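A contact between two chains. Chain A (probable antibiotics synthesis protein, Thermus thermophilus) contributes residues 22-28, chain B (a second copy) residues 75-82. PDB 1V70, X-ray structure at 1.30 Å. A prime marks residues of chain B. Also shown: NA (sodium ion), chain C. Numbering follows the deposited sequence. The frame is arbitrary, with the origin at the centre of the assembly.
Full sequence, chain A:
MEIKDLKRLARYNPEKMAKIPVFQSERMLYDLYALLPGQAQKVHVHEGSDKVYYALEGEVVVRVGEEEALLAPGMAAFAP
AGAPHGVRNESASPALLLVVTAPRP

Chain A (22-28) VFQSERM
Chain B, residues 75-82: MAAFAPAG

The contact joins two strands from two copies of one protein: a strand of chain A that begins before Val22 and runs through Phe23 and Gln24, and residues 75-79 of chain B. Their N-to-C directions differ by 18°, so they run nearly parallel, but their axes come no closer than 8.4 Å. That spacing suits packing through side chains, and no hydrogen bond crosses between the stretches. The register pairs the CA atoms of Phe23 and Phe78′ at 7.2 Å, Ser25 and Pro80′ at 8.6 Å, and Arg27 and Ala81′ at 9.4 Å, a gap that widens along the chains. Together the stretches bury 349 Å², most of it on the two phenylalanines.

Chain B enters in extended conformation at Met75′ (phi/psi -100/146), whose side chain (m, t, p) is out of reach of the other stretch. Ala76′ (-130/146) points its CB toward the other stretch and meets the far end of the Phe23 side chain: Phe23 CE2 lies 3.7 Å from Ala76′ CB, and Phe23 CZ lies 3.5 Å from Ala76′ O, which sits at the ring edge, near its plane. The small methyl packs against the ring while the ring tip reaches the backbone. Strand alternation then turns the CB of Ala77′ (-130/138) away, leaving its CA 4.2 Å from Phe23 CZ.

Phe78′ (-103/129) is the centre of the contact, with 103 Å² covered by the chain A stretch, against 93 Å² of Phe23 covered by the chain B stretch. Both CA-to-CB bonds point toward the opposing stretch, but the rotamers differ: Phe78′ has chi1 t (-174°) and chi2 80°, whereas Phe23, on backbone angles of -136/154, has chi1 m (-55°) and chi2 -59°. Phe78′ CB lies 3.8 Å from the centroid of the Phe23 ring and 7° off its normal, a CH-pi contact over one face. In turn, Phe23 CB lies 3.8 Å from Phe78′ CD1. The ring planes meet at 36° with centroids 5.5 Å apart, an oblique aromatic pair. Farther out, Ser25 (-159/172, chi1 p) brings both CB and OG to 4.3 Å from Phe78′ CZ; the OG also accepts weak hydrogen bonds from Arg27 N (3.1 Å) and Met28 N (3.3 Å), within a turn where Ser25 N donates to Met28 O at 3.1 Å.

Ala79′ (-117/99) is out of reach, and Pro80′ (-70/152, C-gamma endo), leaving the strand, sets its CB sideways. Ala81′ (-51/136) again points toward chain A; its CB lies 4.1 Å from Arg27 NE, an oblique approach to the guanidinium. Arg27 (-83/-24; chi1 m, chi2 t, chi3 m, chi4 -66°) provides a long, partly exposed arm against which the small methyl packs. Gly82′ closes the stretch at 95/-20, where a CB would jam against the preceding carbonyl O.

Val22 O also binds the sodium ion at 2.3 Å, alongside five waters.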

# COMPACT_ATOMS: atom_id res chain seq x y z
N VAL A 22 10.09 4.26 1.63
CA VAL A 22 9.92 3.36 2.76
C VAL A 22 10.74 2.11 2.45
O VAL A 22 11.67 1.76 3.19
CB VAL A 22 8.44 2.99 2.97
CG1 VAL A 22 8.29 2.07 4.17
CG2 VAL A 22 7.61 4.26 3.17
N PHE A 23 10.40 1.45 1.35
CA PHE A 23 11.10 0.25 0.88
C PHE A 23 11.29 0.41 -0.62
O PHE A 23 10.52 1.10 -1.29
CB PHE A 23 10.28 -1.02 1.10
CG PHE A 23 9.83 -1.23 2.52
CD1 PHE A 23 10.75 -1.33 3.56
CD2 PHE A 23 8.48 -1.36 2.80
CE1 PHE A 23 10.32 -1.55 4.87
CE2 PHE A 23 8.04 -1.58 4.09
CZ PHE A 23 8.96 -1.68 5.13
N GLN A 24 12.32 -0.24 -1.16
CA GLN A 24 12.57 -0.16 -2.60
C GLN A 24 13.34 -1.36 -3.11
O GLN A 24 14.20 -1.91 -2.42
CB GLN A 24 13.31 1.16 -2.91
CG GLN A 24 14.77 1.22 -2.38
CD GLN A 24 14.78 1.37 -0.87
OE1 GLN A 24 14.89 0.41 -0.12
NE2 GLN A 24 14.74 2.64 -0.43
N SER A 25 13.02 -1.76 -4.33
CA SER A 25 13.67 -2.88 -4.99
C SER A 25 13.39 -2.67 -6.46
O SER A 25 12.62 -1.79 -6.82
CB SER A 25 13.08 -4.22 -4.53
OG SER A 25 11.78 -4.40 -5.06
N GLU A 26 14.02 -3.47 -7.32
CA GLU A 26 13.79 -3.32 -8.75
C GLU A 26 12.34 -3.67 -9.06
O GLU A 26 11.79 -3.25 -10.08
CB GLU A 26 14.73 -4.23 -9.54
CG GLU A 26 14.44 -5.73 -9.43
N ARG A 27 11.71 -4.41 -8.15
CA ARG A 27 10.33 -4.83 -8.34
C ARG A 27 9.27 -3.81 -7.93
O ARG A 27 8.16 -3.85 -8.43
CB ARG A 27 10.09 -6.15 -7.61
CG ARG A 27 10.62 -7.35 -8.38
CD ARG A 27 10.58 -8.62 -7.55
NE ARG A 27 11.66 -8.65 -6.57
CZ ARG A 27 12.95 -8.74 -6.89
NH1 ARG A 27 13.32 -8.80 -8.16
NH2 ARG A 27 13.87 -8.76 -5.93
N MET A 28 9.61 -2.89 -7.02
CA MET A 28 8.62 -1.89 -6.62
C MET A 28 9.16 -0.76 -5.77
O MET A 28 10.20 -0.88 -5.12
CB MET A 28 7.47 -2.54 -5.85
CG MET A 28 7.79 -2.83 -4.37
SD MET A 28 6.35 -3.17 -3.30
CE MET A 28 6.28 -4.95 -3.40
N MET B 75 2.28 0.34 10.68
CA MET B 75 3.56 -0.31 10.44
C MET B 75 3.54 -1.18 9.19
O MET B 75 2.51 -1.78 8.86
CB MET B 75 3.95 -1.17 11.65
CG MET B 75 4.24 -0.38 12.91
SD MET B 75 4.51 -1.43 14.36
CE MET B 75 6.06 -2.23 13.92
N ALA B 76 4.67 -1.24 8.51
CA ALA B 76 4.82 -2.04 7.30
C ALA B 76 6.07 -2.90 7.39
O ALA B 76 7.08 -2.49 7.97
CB ALA B 76 4.89 -1.13 6.07
N ALA B 77 5.99 -4.10 6.80
CA ALA B 77 7.11 -5.04 6.79
C ALA B 77 7.32 -5.52 5.35
O ALA B 77 6.36 -5.82 4.64
CB ALA B 77 6.82 -6.21 7.71
N PHE B 78 8.58 -5.61 4.95
CA PHE B 78 8.97 -6.03 3.61
C PHE B 78 9.47 -7.48 3.57
O PHE B 78 10.35 -7.86 4.34
CB PHE B 78 10.09 -5.09 3.12
CG PHE B 78 10.49 -5.31 1.69
CD1 PHE B 78 9.73 -4.80 0.65
CD2 PHE B 78 11.64 -6.03 1.38
CE1 PHE B 78 10.11 -4.99 -0.69
CE2 PHE B 78 12.03 -6.23 0.05
CZ PHE B 78 11.26 -5.71 -0.98
N ALA B 79 8.92 -8.27 2.66
CA ALA B 79 9.32 -9.66 2.49
C ALA B 79 9.89 -9.79 1.07
O ALA B 79 9.15 -9.89 0.10
CB ALA B 79 8.12 -10.59 2.66
N PRO B 80 11.22 -9.77 0.95
CA PRO B 80 11.85 -9.88 -0.37
C PRO B 80 11.70 -11.26 -1.01
O PRO B 80 11.58 -12.27 -0.32
CB PRO B 80 13.31 -9.53 -0.09
CG PRO B 80 13.51 -10.07 1.29
CD PRO B 80 12.24 -9.66 2.01
N ALA B 81 11.71 -11.28 -2.34
CA ALA B 81 11.59 -12.52 -3.09
C ALA B 81 12.61 -13.53 -2.58
O ALA B 81 13.77 -13.19 -2.33
CB ALA B 81 11.83 -12.25 -4.57
N GLY B 82 12.17 -14.77 -2.41
CA GLY B 82 13.05 -15.82 -1.93
C GLY B 82 13.00 -16.06 -0.44
O GLY B 82 13.41 -17.12 0.04
NA NA C . 13.83 2.18 3.94
O HOH W 1 14.33 3.98 2.20
O HOH W 2 15.48 1.09 2.27
O HOH W 3 12.70 4.29 5.03
O HOH W 4 13.92 0.03 5.14
O HOH W 5 15.93 3.06 5.21